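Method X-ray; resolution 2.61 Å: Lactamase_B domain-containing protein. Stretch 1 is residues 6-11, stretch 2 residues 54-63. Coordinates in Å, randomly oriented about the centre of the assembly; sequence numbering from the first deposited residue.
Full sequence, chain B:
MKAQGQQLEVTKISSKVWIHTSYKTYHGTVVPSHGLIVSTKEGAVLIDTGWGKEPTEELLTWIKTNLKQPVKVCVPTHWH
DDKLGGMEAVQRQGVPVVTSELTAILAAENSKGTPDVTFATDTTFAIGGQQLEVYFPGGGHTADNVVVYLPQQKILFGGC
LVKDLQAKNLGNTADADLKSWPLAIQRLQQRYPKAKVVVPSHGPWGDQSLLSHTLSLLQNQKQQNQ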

# COMPACT_ATOMS: atom_id res chain seq x y z
N GLN B 6 8.66 -17.67 6.15
CA GLN B 6 8.62 -17.15 7.52
C GLN B 6 7.18 -16.99 8.01
O GLN B 6 6.95 -16.43 9.09
CB GLN B 6 9.33 -15.80 7.61
CG GLN B 6 8.40 -14.62 7.45
CD GLN B 6 9.12 -13.36 7.03
OE1 GLN B 6 10.28 -13.42 6.61
NE2 GLN B 6 8.43 -12.21 7.13
N GLN B 7 6.24 -17.47 7.19
CA GLN B 7 4.84 -17.62 7.58
C GLN B 7 3.88 -17.05 6.55
O GLN B 7 4.04 -17.21 5.33
CB GLN B 7 4.57 -16.95 8.91
CG GLN B 7 4.58 -17.88 10.07
CD GLN B 7 3.64 -17.40 11.15
OE1 GLN B 7 3.31 -16.20 11.20
NE2 GLN B 7 3.20 -18.32 12.02
N LEU B 8 2.85 -16.37 7.06
CA LEU B 8 1.87 -15.71 6.23
C LEU B 8 1.41 -14.46 6.95
O LEU B 8 1.17 -14.48 8.15
CB LEU B 8 0.67 -16.61 5.93
CG LEU B 8 -0.38 -15.86 5.08
CD1 LEU B 8 -0.65 -16.58 3.76
CD2 LEU B 8 -1.65 -15.63 5.87
N GLU B 9 1.25 -13.38 6.19
CA GLU B 9 0.83 -12.11 6.74
C GLU B 9 -0.37 -11.58 5.98
O GLU B 9 -0.49 -11.79 4.76
CB GLU B 9 1.96 -11.11 6.67
CG GLU B 9 2.48 -10.82 8.01
CD GLU B 9 1.45 -10.04 8.79
OE1 GLU B 9 1.41 -8.79 8.64
OE2 GLU B 9 0.65 -10.67 9.52
N VAL B 10 -1.29 -10.93 6.69
CA VAL B 10 -2.51 -10.39 6.10
C VAL B 10 -2.62 -8.92 6.47
O VAL B 10 -2.48 -8.55 7.65
CB VAL B 10 -3.76 -11.16 6.54
CG1 VAL B 10 -4.99 -10.61 5.84
CG2 VAL B 10 -3.59 -12.61 6.24
N THR B 11 -2.82 -8.06 5.46
CA THR B 11 -3.04 -6.64 5.72
C THR B 11 -4.29 -6.14 5.00
O THR B 11 -4.56 -6.54 3.86
CB THR B 11 -1.81 -5.81 5.31
OG1 THR B 11 -1.26 -6.33 4.09
CG2 THR B 11 -0.75 -5.85 6.40
N GLU B 54 1.33 -24.97 3.33
CA GLU B 54 1.43 -24.45 4.69
C GLU B 54 0.98 -22.99 4.80
O GLU B 54 0.24 -22.66 5.73
CB GLU B 54 2.86 -24.61 5.21
CG GLU B 54 2.96 -24.21 6.66
CD GLU B 54 2.16 -25.15 7.55
OE1 GLU B 54 2.54 -26.34 7.64
OE2 GLU B 54 1.15 -24.69 8.13
N PRO B 55 1.38 -22.09 3.90
CA PRO B 55 0.77 -20.76 3.89
C PRO B 55 -0.73 -20.80 3.67
O PRO B 55 -1.45 -19.94 4.19
CB PRO B 55 1.48 -20.06 2.72
CG PRO B 55 2.72 -20.79 2.54
CD PRO B 55 2.43 -22.20 2.87
N THR B 56 -1.22 -21.77 2.90
CA THR B 56 -2.65 -21.78 2.61
C THR B 56 -3.46 -22.27 3.80
O THR B 56 -4.58 -21.78 4.03
CB THR B 56 -2.91 -22.61 1.34
OG1 THR B 56 -2.15 -22.04 0.25
CG2 THR B 56 -4.37 -22.58 0.96
N GLU B 57 -2.91 -23.19 4.61
CA GLU B 57 -3.62 -23.61 5.82
C GLU B 57 -3.73 -22.46 6.82
O GLU B 57 -4.80 -22.26 7.42
CB GLU B 57 -2.88 -24.77 6.48
CG GLU B 57 -2.50 -25.91 5.55
CD GLU B 57 -3.60 -26.94 5.42
OE1 GLU B 57 -3.33 -28.13 5.71
OE2 GLU B 57 -4.71 -26.55 5.01
N GLU B 58 -2.64 -21.70 7.00
CA GLU B 58 -2.66 -20.47 7.80
C GLU B 58 -3.70 -19.49 7.28
O GLU B 58 -4.48 -18.92 8.05
CB GLU B 58 -1.27 -19.83 7.83
CG GLU B 58 -0.27 -20.57 8.72
CD GLU B 58 1.16 -20.01 8.66
OE1 GLU B 58 2.01 -20.45 9.47
OE2 GLU B 58 1.44 -19.14 7.81
N LEU B 59 -3.71 -19.25 5.97
CA LEU B 59 -4.69 -18.36 5.38
C LEU B 59 -6.11 -18.81 5.70
O LEU B 59 -6.94 -18.02 6.14
CB LEU B 59 -4.45 -18.27 3.86
CG LEU B 59 -5.36 -17.44 2.94
CD1 LEU B 59 -5.67 -16.10 3.54
CD2 LEU B 59 -4.68 -17.26 1.61
N LEU B 60 -6.40 -20.09 5.52
CA LEU B 60 -7.74 -20.55 5.89
C LEU B 60 -8.00 -20.31 7.37
O LEU B 60 -9.01 -19.70 7.74
CB LEU B 60 -7.91 -22.03 5.50
CG LEU B 60 -7.90 -22.22 3.97
CD1 LEU B 60 -7.82 -23.68 3.56
CD2 LEU B 60 -9.05 -21.52 3.29
N THR B 61 -7.07 -20.71 8.24
CA THR B 61 -7.29 -20.49 9.66
C THR B 61 -7.53 -19.01 9.96
O THR B 61 -8.42 -18.65 10.74
CB THR B 61 -6.11 -21.04 10.48
OG1 THR B 61 -5.83 -22.38 10.06
CG2 THR B 61 -6.42 -21.04 11.94
N TRP B 62 -6.77 -18.12 9.32
CA TRP B 62 -6.99 -16.70 9.53
C TRP B 62 -8.41 -16.29 9.17
O TRP B 62 -9.10 -15.63 9.95
CB TRP B 62 -5.98 -15.90 8.72
CG TRP B 62 -6.07 -14.44 9.01
CD1 TRP B 62 -5.40 -13.75 9.98
CD2 TRP B 62 -6.90 -13.49 8.34
NE1 TRP B 62 -5.76 -12.42 9.95
CE2 TRP B 62 -6.67 -12.23 8.95
CE3 TRP B 62 -7.81 -13.58 7.28
CZ2 TRP B 62 -7.32 -11.07 8.55
CZ3 TRP B 62 -8.45 -12.42 6.87
CH2 TRP B 62 -8.20 -11.18 7.51
N ILE B 63 -8.85 -16.67 7.96
CA ILE B 63 -10.18 -16.30 7.48
C ILE B 63 -11.25 -16.74 8.46
O ILE B 63 -12.20 -16.00 8.73
CB ILE B 63 -10.43 -16.88 6.07
CG1 ILE B 63 -9.80 -15.96 5.02
CG2 ILE B 63 -11.91 -16.99 5.77
CD1 ILE B 63 -9.33 -16.66 3.81

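The strand of stretch 1 packs on helix 54-63 through alternate residues, Leu8 and Val10, whose CA-to-CB bonds point toward the helix, whereas those of Glu9 and Thr11 point away. The helix answers with Pro55, Glu58, Leu59 and Trp62, positions i, i+3, i+4 and i+7, which the helical repeat brings to one side.

Leu8 has a t chi1, and its chi2 of 121° lies between wells. This conformation sets Leu8 CD1 4.2 Å from both Pro55 CB and Leu59 CB, and 3.5 Å from Pro55 O, a carbonyl already engaged by Leu59 N within the helix; Leu8 CD2 lies 4.1 Å from Leu59 CA.

Glu58, m at chi1 and t at chi2, is extended and carries its carboxylate to the backbone at Gln7 and Leu8. Glu58 OE2 lies 3.2 Å from Leu8 N, but the angle is too poor for a hydrogen bond, and OE2 is equally close, 3.2 Å, to Leu8 CB. No hydrogen bond crosses the interface; the apolar contacts are those of Leu8 with Pro55 and Leu59 and of Val10 with Trp62.

Farther along, Trp62 adopts a t chi1 with chi2 at 89°, turning a face of its indole to Val10. Val10, also t, places Val10 CG1 3.7 Å from the centroid of the six-membered ring of Trp62 and 17° off its normal, a CH-pi contact.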